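Long-range contacts in N-isopropylammelide isopropylaminohydrolase (Burkholderia multivorans ATCC 17616, PDB 6NBO), which is a zinc-binding member of the amidohydrolase family, built around a TIM-type barrel of parallel strands surrounded by helices: residues A[57-62]-A[344-349]; A[61-66]-A[121-126]; A[153-158]-A[350-355]; A[245-250]-A[275-280]. One frame throughout, in Å; residues are numbered along the deposited sequence.

Interaction 1: residues A[57-62]-A[344-349]; sequences ALPGLV and VTHGAA
Val62 meets Val344 through its backbone and the first turn of helix 346-352 through its side chain. The polar link is a single hydrogen bond, from Val62 N to Val344 O at 2.9 Å with an N-H...O angle of 145°. It ties the strand to the residue two places before the helix. Val62 O is buried beside Val344 CB and has no polar partner in the model.

Apolar contacts supply the rest, in three patches. In the first, CG1 of Val62 is anti to its own backbone N (chi1 -179°), which brings it to 3.6 Å from Ala348 CB. CG2, on the other branch, lies 3.9 Å from Thr345 O. It is 4.4 Å from Ala349 CB, a looser contact than the one CG1 makes. In the second, Leu61 and Thr345 run side by side, pointing the same way, with Leu61 CD2 3.7 Å from Thr345 CG2. The hydroxyl of Thr345 is engaged with Leu341 O, and its methyl is the branch that faces the strand. Thr345 is the N-cap residue, yet its side chain makes no capping bond. In the third, Pro59 and His346 cross at about a right angle, with Pro59 CG reaching His346 CE1 at 3.8 Å and meeting the ring obliquely.

Seven of the eight touching residues are buried. Helix 318-328 covers Leu61 and Val344 with Met318, while Tyr357 packs on Pro59, Thr345 and Ala349. The contact therefore seats helix 346-352 on strand 56-66, which runs between strands 120-128 and 367-370.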
# COMPACT_ATOMS: atom_id res chain seq x y z
N ALA A 57 -3.96 -6.34 -20.01
CA ALA A 57 -4.52 -6.82 -18.76
C ALA A 57 -3.46 -6.71 -17.67
O ALA A 57 -2.35 -7.23 -17.82
CB ALA A 57 -5.02 -8.27 -18.88
N LEU A 58 -3.80 -6.02 -16.59
CA LEU A 58 -2.96 -5.87 -15.41
C LEU A 58 -3.56 -6.66 -14.26
O LEU A 58 -4.79 -6.77 -14.15
CB LEU A 58 -2.85 -4.39 -15.00
CG LEU A 58 -2.24 -3.41 -16.00
CD1 LEU A 58 -2.41 -1.95 -15.50
CD2 LEU A 58 -0.77 -3.73 -16.26
N PRO A 59 -2.74 -7.22 -13.37
CA PRO A 59 -3.27 -7.70 -12.10
C PRO A 59 -3.83 -6.53 -11.31
O PRO A 59 -3.56 -5.37 -11.61
CB PRO A 59 -2.04 -8.32 -11.40
CG PRO A 59 -0.89 -7.52 -11.94
CD PRO A 59 -1.27 -7.17 -13.39
N GLY A 60 -4.66 -6.83 -10.30
CA GLY A 60 -5.22 -5.77 -9.48
C GLY A 60 -4.12 -4.89 -8.92
O GLY A 60 -3.08 -5.40 -8.52
N LEU A 61 -4.30 -3.57 -8.93
CA LEU A 61 -3.26 -2.69 -8.41
C LEU A 61 -3.28 -2.73 -6.88
O LEU A 61 -4.26 -3.16 -6.26
CB LEU A 61 -3.46 -1.26 -8.95
CG LEU A 61 -3.59 -1.19 -10.48
CD1 LEU A 61 -3.77 0.25 -11.03
CD2 LEU A 61 -2.38 -1.86 -11.17
N VAL A 62 -2.17 -2.33 -6.28
CA VAL A 62 -1.99 -2.43 -4.84
C VAL A 62 -1.61 -1.06 -4.30
O VAL A 62 -0.63 -0.46 -4.77
CB VAL A 62 -0.90 -3.46 -4.48
CG1 VAL A 62 -0.74 -3.58 -2.95
CG2 VAL A 62 -1.23 -4.82 -5.11
N VAL A 344 3.71 -1.12 -7.55
CA VAL A 344 2.28 -1.07 -7.25
C VAL A 344 1.56 -2.31 -7.76
O VAL A 344 0.32 -2.33 -7.80
CB VAL A 344 1.62 0.22 -7.80
CG1 VAL A 344 2.37 1.45 -7.31
CG2 VAL A 344 1.51 0.20 -9.34
N THR A 345 2.30 -3.35 -8.13
CA THR A 345 1.70 -4.64 -8.49
C THR A 345 2.42 -5.77 -7.75
O THR A 345 2.26 -5.92 -6.54
CB THR A 345 1.70 -4.85 -10.01
OG1 THR A 345 3.01 -4.61 -10.56
CG2 THR A 345 0.70 -3.88 -10.70
N HIS A 346 3.21 -6.59 -8.46
CA HIS A 346 3.75 -7.81 -7.85
C HIS A 346 4.67 -7.50 -6.67
O HIS A 346 4.68 -8.25 -5.68
CB HIS A 346 4.51 -8.63 -8.90
CG HIS A 346 3.67 -9.04 -10.06
ND1 HIS A 346 3.42 -8.20 -11.12
CD2 HIS A 346 3.00 -10.19 -10.31
CE1 HIS A 346 2.64 -8.82 -11.99
NE2 HIS A 346 2.37 -10.03 -11.52
N GLY A 347 5.47 -6.44 -6.77
CA GLY A 347 6.38 -6.10 -5.68
C GLY A 347 5.63 -5.64 -4.44
O GLY A 347 5.95 -6.06 -3.32
N ALA A 348 4.62 -4.79 -4.62
CA ALA A 348 3.79 -4.37 -3.49
C ALA A 348 3.09 -5.56 -2.86
O ALA A 348 2.99 -5.66 -1.62
CB ALA A 348 2.76 -3.34 -3.94
N ALA A 349 2.56 -6.47 -3.68
CA ALA A 349 1.86 -7.63 -3.13
C ALA A 349 2.83 -8.52 -2.35
O ALA A 349 2.52 -8.96 -1.24
CB ALA A 349 1.16 -8.41 -4.24

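Interaction 2: residues A[61-66]-A[121-126]; sequences LVEGHT and TRIRTH. With ZN (zinc ion), chain B.
His126 lies over one face of the His65 imidazole: CD2 stands 3.7 Å above the plane, over its centre. The planes are 37° apart, an oblique pairing. The edge of the His126 ring holds Thr66 O and a water in its plane. That water donates to Gly64 O, meets His126 NE2 and accepts a weak bond from His65 ND1.

His65 follows strand 61-64, where the chain turns a corner, and His126 lies in the neighbouring parallel strand 120-128 of the TIM barrel. The axes of 61-64 and 121-126 approach to 4.7 Å. His65 and His67 form the HxH signature of amidohydrolases. His65 NE2 binds zinc at 2.1 Å, with His67, His218 and Asp304 completing the site, while ND1 also bonds Ser249.

Backbone pairing shifts by one residue between Glu63 and Thr66, a beta bulge. Before it, Arg124 N donates to Glu63 O at 2.7 Å; beyond it, His126 N donates to Thr66 O at 2.9 Å. Ile123 CG2 touches Glu63 CG and Thr66 CG2 on their shared face.

Glu63, whose OE2 bonds to Asn303, probably helps to hold the backbone of the zinc ligand: its OE1 accepts His65 N at 2.9 Å and 169°, from above the carboxylate plane.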
# COMPACT_ATOMS: atom_id res chain seq x y z
N LEU A 61 -4.30 -3.57 -8.93
CA LEU A 61 -3.26 -2.69 -8.41
C LEU A 61 -3.28 -2.73 -6.88
O LEU A 61 -4.26 -3.16 -6.26
CB LEU A 61 -3.46 -1.26 -8.95
CG LEU A 61 -3.59 -1.19 -10.48
CD1 LEU A 61 -3.77 0.25 -11.03
CD2 LEU A 61 -2.38 -1.86 -11.17
N VAL A 62 -2.17 -2.33 -6.28
CA VAL A 62 -1.99 -2.43 -4.84
C VAL A 62 -1.61 -1.06 -4.30
O VAL A 62 -0.63 -0.46 -4.77
CB VAL A 62 -0.90 -3.46 -4.48
CG1 VAL A 62 -0.74 -3.58 -2.95
CG2 VAL A 62 -1.23 -4.82 -5.11
N GLU A 63 -2.36 -0.57 -3.32
CA GLU A 63 -1.94 0.59 -2.53
C GLU A 63 -1.24 0.07 -1.28
O GLU A 63 -1.89 -0.46 -0.37
CB GLU A 63 -3.16 1.46 -2.20
CG GLU A 63 -2.93 2.49 -1.09
CD GLU A 63 -1.83 3.46 -1.41
OE1 GLU A 63 -0.65 3.06 -1.32
OE2 GLU A 63 -2.13 4.63 -1.77
N GLY A 64 0.09 0.20 -1.23
CA GLY A 64 0.86 -0.35 -0.14
C GLY A 64 1.00 0.53 1.08
O GLY A 64 1.56 0.09 2.09
N HIS A 65 0.53 1.78 1.03
CA HIS A 65 0.66 2.69 2.17
C HIS A 65 -0.24 3.90 1.96
O HIS A 65 0.10 4.81 1.20
CB HIS A 65 2.11 3.16 2.37
CG HIS A 65 2.34 4.01 3.59
ND1 HIS A 65 3.22 3.66 4.59
CD2 HIS A 65 1.86 5.23 3.94
CE1 HIS A 65 3.26 4.61 5.51
NE2 HIS A 65 2.43 5.58 5.14
N THR A 66 -1.38 3.93 2.62
CA THR A 66 -2.17 5.15 2.66
C THR A 66 -2.75 5.29 4.06
O THR A 66 -2.43 4.51 4.97
CB THR A 66 -3.23 5.16 1.55
OG1 THR A 66 -3.79 6.48 1.46
CG2 THR A 66 -4.35 4.14 1.84
N THR A 121 -7.33 -3.26 -5.91
CA THR A 121 -8.16 -4.24 -5.22
C THR A 121 -7.54 -4.71 -3.91
O THR A 121 -8.11 -5.56 -3.22
CB THR A 121 -8.41 -5.45 -6.13
OG1 THR A 121 -7.16 -6.04 -6.48
CG2 THR A 121 -9.15 -5.01 -7.40
N ARG A 122 -6.37 -4.18 -3.56
CA ARG A 122 -5.68 -4.52 -2.33
C ARG A 122 -5.07 -3.25 -1.76
O ARG A 122 -4.38 -2.52 -2.47
CB ARG A 122 -4.59 -5.56 -2.60
CG ARG A 122 -5.16 -6.82 -3.27
CD ARG A 122 -4.27 -7.97 -3.11
NE ARG A 122 -4.52 -9.03 -4.08
CZ ARG A 122 -4.45 -10.32 -3.78
NH1 ARG A 122 -4.19 -10.67 -2.53
NH2 ARG A 122 -4.64 -11.25 -4.70
N ILE A 123 -5.34 -2.98 -0.48
CA ILE A 123 -4.92 -1.73 0.16
C ILE A 123 -4.34 -2.05 1.53
O ILE A 123 -4.98 -2.73 2.33
CB ILE A 123 -6.08 -0.73 0.32
CG1 ILE A 123 -6.77 -0.45 -1.03
CG2 ILE A 123 -5.58 0.54 1.04
CD1 ILE A 123 -7.95 0.56 -0.91
N ARG A 124 -3.14 -1.53 1.81
CA ARG A 124 -2.63 -1.44 3.18
C ARG A 124 -2.81 -0.02 3.67
O ARG A 124 -2.24 0.92 3.11
CB ARG A 124 -1.16 -1.85 3.27
CG ARG A 124 -0.60 -1.65 4.70
CD ARG A 124 0.85 -2.16 4.86
NE ARG A 124 0.90 -3.62 4.83
CZ ARG A 124 1.98 -4.34 5.11
NH1 ARG A 124 3.11 -3.73 5.45
NH2 ARG A 124 1.92 -5.67 5.04
N THR A 125 -3.61 0.15 4.72
CA THR A 125 -3.85 1.47 5.27
C THR A 125 -3.39 1.50 6.72
O THR A 125 -3.59 0.54 7.48
CB THR A 125 -5.32 1.90 5.19
OG1 THR A 125 -5.44 3.25 5.68
CG2 THR A 125 -6.22 0.99 6.04
N HIS A 126 -2.76 2.60 7.08
CA HIS A 126 -2.55 2.92 8.48
C HIS A 126 -3.80 3.62 8.99
O HIS A 126 -4.53 4.25 8.22
CB HIS A 126 -1.30 3.79 8.62
CG HIS A 126 -0.07 3.11 8.10
ND1 HIS A 126 0.96 2.69 8.92
CD2 HIS A 126 0.28 2.73 6.84
CE1 HIS A 126 1.89 2.09 8.20
NE2 HIS A 126 1.50 2.10 6.93
ZN ZN B . 2.28 7.35 6.18
O HOH W 1 -4.50 -6.10 -6.17
O HOH W 2 2.64 0.89 4.62

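Interaction 3: residues A[153-158]-A[350-355]; sequences EIQIVA and RGCGFD
Gln155 reaches from strand 153-159 over the ring of Phe354 to the end of helix 346-352. From CB, CG is set anti to the carbonyl carbon (chi1 -65°), and the chain is extended beyond it. CG sits 3.7 Å from Phe354 CE1. CD comes next, 3.6 Å from Phe354 CZ, and the amide lies stacked on that ring face with the two planes 16° apart. At the tip, OE1 touches Cys352 CB at 3.7 Å and accepts a hydrogen bond from Arg124 NE. NE2 lies over the ring toward its rim and donates to Cys352 O at 3.0 Å, with an N-H...O angle of 158°. The acceptor is in the amide plane, whereas the donor stands above the carbonyl plane. Bonds at both ends of the amide would fix its rotation over the ring.

Glu153 approaches the same ring differently. Its CD lies at the edge, in the ring plane, 3.6 Å from Phe354 CD1, and the carboxylate is turned nearly perpendicular to the ring. OE1 forms salt bridges to Arg364 and Arg122; OE2 takes a water at 2.7 Å that in turn accepts from Asp355 N.

Gly353 ends the helix with positive phi in a Schellman motif, and Phe354 then turns in against Val62, Arg122 and Gln155. An aromatic residue following a Schellman helix end thus joins the helix to three neighbouring strands of the TIM barrel.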
# COMPACT_ATOMS: atom_id res chain seq x y z
N GLU A 153 -9.46 -6.03 -0.65
CA GLU A 153 -8.81 -6.58 0.54
C GLU A 153 -8.00 -5.48 1.21
O GLU A 153 -7.19 -4.80 0.57
CB GLU A 153 -7.92 -7.75 0.17
CG GLU A 153 -7.21 -8.33 1.37
CD GLU A 153 -6.21 -9.41 1.00
OE1 GLU A 153 -6.05 -9.71 -0.21
OE2 GLU A 153 -5.59 -9.96 1.92
N ILE A 154 -8.21 -5.29 2.51
CA ILE A 154 -7.64 -4.15 3.21
C ILE A 154 -6.87 -4.67 4.42
O ILE A 154 -7.47 -5.31 5.29
CB ILE A 154 -8.71 -3.13 3.63
CG1 ILE A 154 -9.48 -2.62 2.40
CG2 ILE A 154 -8.05 -1.94 4.36
CD1 ILE A 154 -10.60 -1.58 2.75
N GLN A 155 -5.56 -4.42 4.45
CA GLN A 155 -4.74 -4.62 5.64
C GLN A 155 -4.75 -3.33 6.44
O GLN A 155 -4.62 -2.24 5.88
CB GLN A 155 -3.30 -4.99 5.27
CG GLN A 155 -3.15 -6.34 4.56
CD GLN A 155 -1.72 -6.59 4.10
OE1 GLN A 155 -0.87 -5.70 4.13
NE2 GLN A 155 -1.46 -7.81 3.66
N ILE A 156 -4.90 -3.45 7.76
CA ILE A 156 -4.98 -2.28 8.64
C ILE A 156 -3.78 -2.28 9.59
O ILE A 156 -3.56 -3.26 10.31
CB ILE A 156 -6.29 -2.26 9.44
CG1 ILE A 156 -7.49 -2.02 8.50
CG2 ILE A 156 -6.22 -1.19 10.53
CD1 ILE A 156 -8.85 -2.29 9.15
N VAL A 157 -3.02 -1.18 9.60
CA VAL A 157 -1.91 -0.97 10.52
C VAL A 157 -2.39 -0.03 11.63
O VAL A 157 -2.78 1.11 11.35
CB VAL A 157 -0.69 -0.36 9.81
CG1 VAL A 157 0.50 -0.33 10.78
CG2 VAL A 157 -0.34 -1.14 8.55
N ALA A 158 -2.32 -0.48 12.88
CA ALA A 158 -2.70 0.36 14.02
C ALA A 158 -1.57 1.35 14.30
O ALA A 158 -0.51 0.95 14.80
CB ALA A 158 -2.98 -0.51 15.25
N ARG A 350 4.01 -8.79 -2.93
CA ARG A 350 5.03 -9.57 -2.23
C ARG A 350 5.42 -8.88 -0.92
O ARG A 350 5.46 -9.50 0.15
CB ARG A 350 6.24 -9.74 -3.14
CG ARG A 350 7.16 -10.91 -2.83
CD ARG A 350 8.39 -10.90 -3.76
NE ARG A 350 8.06 -10.50 -5.13
CZ ARG A 350 8.53 -9.41 -5.73
NH1 ARG A 350 8.16 -9.13 -6.98
NH2 ARG A 350 9.37 -8.59 -5.10
N GLY A 351 5.72 -7.59 -1.00
CA GLY A 351 6.17 -6.87 0.18
C GLY A 351 5.13 -6.86 1.29
O GLY A 351 5.47 -6.98 2.46
N CYS A 352 3.85 -6.70 0.93
CA CYS A 352 2.80 -6.63 1.94
C CYS A 352 2.27 -7.99 2.36
O CYS A 352 1.48 -8.07 3.31
CB CYS A 352 1.61 -5.80 1.42
SG CYS A 352 1.99 -4.05 1.20
N GLY A 353 2.65 -9.07 1.68
CA GLY A 353 2.09 -10.36 2.03
C GLY A 353 0.67 -10.55 1.55
O GLY A 353 -0.11 -11.27 2.18
N PHE A 354 0.29 -9.89 0.45
CA PHE A 354 -0.97 -10.15 -0.23
C PHE A 354 -0.82 -11.43 -1.05
O PHE A 354 -0.04 -11.46 -2.00
CB PHE A 354 -1.33 -8.98 -1.14
CG PHE A 354 -1.87 -7.78 -0.41
CD1 PHE A 354 -3.07 -7.86 0.29
CD2 PHE A 354 -1.21 -6.55 -0.46
CE1 PHE A 354 -3.60 -6.74 0.94
CE2 PHE A 354 -1.73 -5.43 0.20
CZ PHE A 354 -2.92 -5.54 0.90
N ASP A 355 -1.58 -12.47 -0.71
CA ASP A 355 -1.40 -13.79 -1.30
C ASP A 355 -2.27 -13.96 -2.55
O ASP A 355 -3.17 -13.17 -2.83
CB ASP A 355 -1.74 -14.87 -0.28
CG ASP A 355 -0.91 -14.75 0.99
OD1 ASP A 355 0.33 -14.64 0.89
OD2 ASP A 355 -1.51 -14.74 2.09
O HOH W 3 -3.85 -11.93 1.18

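Interaction 4: residues A[245-250]-A[275-280]; sequences KVTISH and AVVTTA
Thr247 CG2 and Val277 CG2 meet at 3.7 Å on the face of the sheet that also carries Ser249. The Thr247 methyl is anti to its backbone N (chi1 -60° for OG1), and the hydroxyl is beside that N. The two branches divide the work: CG2 packs on valine, while OG1 pairs with a water and with Arg124 NH1. The same water donates to Val246 O and accepts from Ala275 N, bridging the strands where they begin to run together.

Ser249 sets OG anti to its carbonyl carbon (chi1 -75°), 3.6 Å from Val277 CB. On the other face, chi2 (-65°) turns CD1 of Ile248 off the extended course; the side chain packs on Leu230 and Ile233 of helix 223-239. His250 CG is anti to the carbonyl carbon, beside the backbone N. Ser249 CB lies over one face of its ring, toward the rim, and Thr279 CG2 is at the edge, 4.1 Å from CE1. Its ND1 bonds to a water at 2.8 Å that accepts from Thr279 N.

The backbones pair in parallel: Val277 N donates to Ile248 O at 2.9 Å. His250 N donates in turn to Val277 O.

His250 and Asp304 bind a zinc ion, consistent with strand pairing and the water-mediated link helping to place this metal ligand. Ser249 acts in the second shell, its OG linking Asp216 to the zinc ligand His65.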
# COMPACT_ATOMS: atom_id res chain seq x y z
N LYS A 245 8.11 -10.18 8.38
CA LYS A 245 7.00 -9.62 9.14
C LYS A 245 7.18 -8.15 9.48
O LYS A 245 6.31 -7.58 10.15
CB LYS A 245 6.78 -10.42 10.43
CG LYS A 245 6.03 -11.73 10.20
CD LYS A 245 5.87 -12.50 11.49
CE LYS A 245 4.40 -12.66 11.87
NZ LYS A 245 4.27 -13.40 13.17
N VAL A 246 8.26 -7.52 9.04
CA VAL A 246 8.51 -6.11 9.35
C VAL A 246 8.66 -5.33 8.05
O VAL A 246 9.33 -5.78 7.12
CB VAL A 246 9.76 -5.94 10.24
CG1 VAL A 246 10.13 -4.46 10.41
CG2 VAL A 246 9.52 -6.58 11.60
N THR A 247 8.01 -4.17 7.99
CA THR A 247 8.08 -3.24 6.88
C THR A 247 8.56 -1.90 7.42
O THR A 247 8.15 -1.48 8.51
CB THR A 247 6.69 -3.10 6.22
OG1 THR A 247 6.26 -4.38 5.74
CG2 THR A 247 6.69 -2.10 5.06
N ILE A 248 9.44 -1.24 6.68
CA ILE A 248 9.89 0.11 7.00
C ILE A 248 9.25 1.06 6.00
O ILE A 248 9.51 0.96 4.79
CB ILE A 248 11.41 0.25 6.94
CG1 ILE A 248 12.09 -0.90 7.69
CG2 ILE A 248 11.82 1.63 7.52
CD1 ILE A 248 11.81 -0.90 9.17
N SER A 249 8.45 2.01 6.48
CA SER A 249 7.84 2.99 5.59
C SER A 249 8.68 4.27 5.55
O SER A 249 9.17 4.73 6.59
CB SER A 249 6.42 3.32 6.04
OG SER A 249 5.52 2.26 5.71
N HIS A 250 8.81 4.83 4.34
CA HIS A 250 9.49 6.08 4.02
C HIS A 250 11.01 5.87 3.98
O HIS A 250 11.60 5.87 2.89
CB HIS A 250 9.08 7.19 4.99
CG HIS A 250 7.60 7.41 5.02
ND1 HIS A 250 6.83 7.46 3.87
CD2 HIS A 250 6.74 7.55 6.06
CE1 HIS A 250 5.56 7.64 4.20
NE2 HIS A 250 5.48 7.70 5.52
N ALA A 275 10.70 -5.31 3.72
CA ALA A 275 10.42 -4.48 2.56
C ALA A 275 10.45 -3.01 2.95
O ALA A 275 10.36 -2.65 4.13
CB ALA A 275 9.04 -4.82 1.96
N VAL A 276 10.59 -2.15 1.94
CA VAL A 276 10.55 -0.71 2.16
C VAL A 276 9.39 -0.13 1.35
O VAL A 276 9.11 -0.54 0.23
CB VAL A 276 11.91 -0.04 1.81
CG1 VAL A 276 12.22 -0.09 0.31
CG2 VAL A 276 11.95 1.39 2.35
N VAL A 277 8.69 0.82 1.98
CA VAL A 277 7.63 1.57 1.31
C VAL A 277 8.19 2.91 0.89
O VAL A 277 8.76 3.64 1.71
CB VAL A 277 6.41 1.76 2.22
CG1 VAL A 277 5.42 2.71 1.56
CG2 VAL A 277 5.77 0.43 2.55
N THR A 278 8.02 3.27 -0.38
CA THR A 278 8.33 4.62 -0.82
C THR A 278 7.09 5.24 -1.44
O THR A 278 6.35 4.57 -2.16
CB THR A 278 9.52 4.67 -1.79
OG1 THR A 278 9.86 6.04 -2.05
CG2 THR A 278 9.22 3.95 -3.12
N THR A 279 6.83 6.49 -1.10
CA THR A 279 5.74 7.25 -1.70
C THR A 279 6.28 8.32 -2.63
O THR A 279 5.52 9.16 -3.12
CB THR A 279 4.85 7.84 -0.62
OG1 THR A 279 5.57 8.87 0.08
CG2 THR A 279 4.44 6.74 0.37
N ALA A 280 7.60 8.31 -2.85
CA ALA A 280 8.28 9.22 -3.76
C ALA A 280 7.99 10.71 -3.51
O ALA A 280 7.67 11.44 -4.44
CB ALA A 280 7.95 8.86 -5.20
O HOH W 4 7.91 -6.25 4.81
O HOH W 5 7.86 7.97 1.37
O HOH W 6 10.45 7.20 0.49

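Overall arrangement
All four contacts reach the barrel strands. Interactions 1 and 2 share Leu61 and Val62 of strand 56-66, their centres about 10 Å apart. The strand segments of interactions 2 and 3, whose centres are about 7 Å apart, lie on the consecutive strands 56-66, 120-128 and 153-159. Helix 346-352 serves interactions 1 and 3, joined where Val62 CG1 packs on Phe354 CE2. Interactions 1 and 3, which cross along the chain, bring this late helix onto early strands; interaction 4 is nested inside the loops both close. Its centre is about 12 Å from that of interaction 2, and His65 NE2 and His250 NE2 pack at 3.7 Å, bringing residues of both zinc sites together.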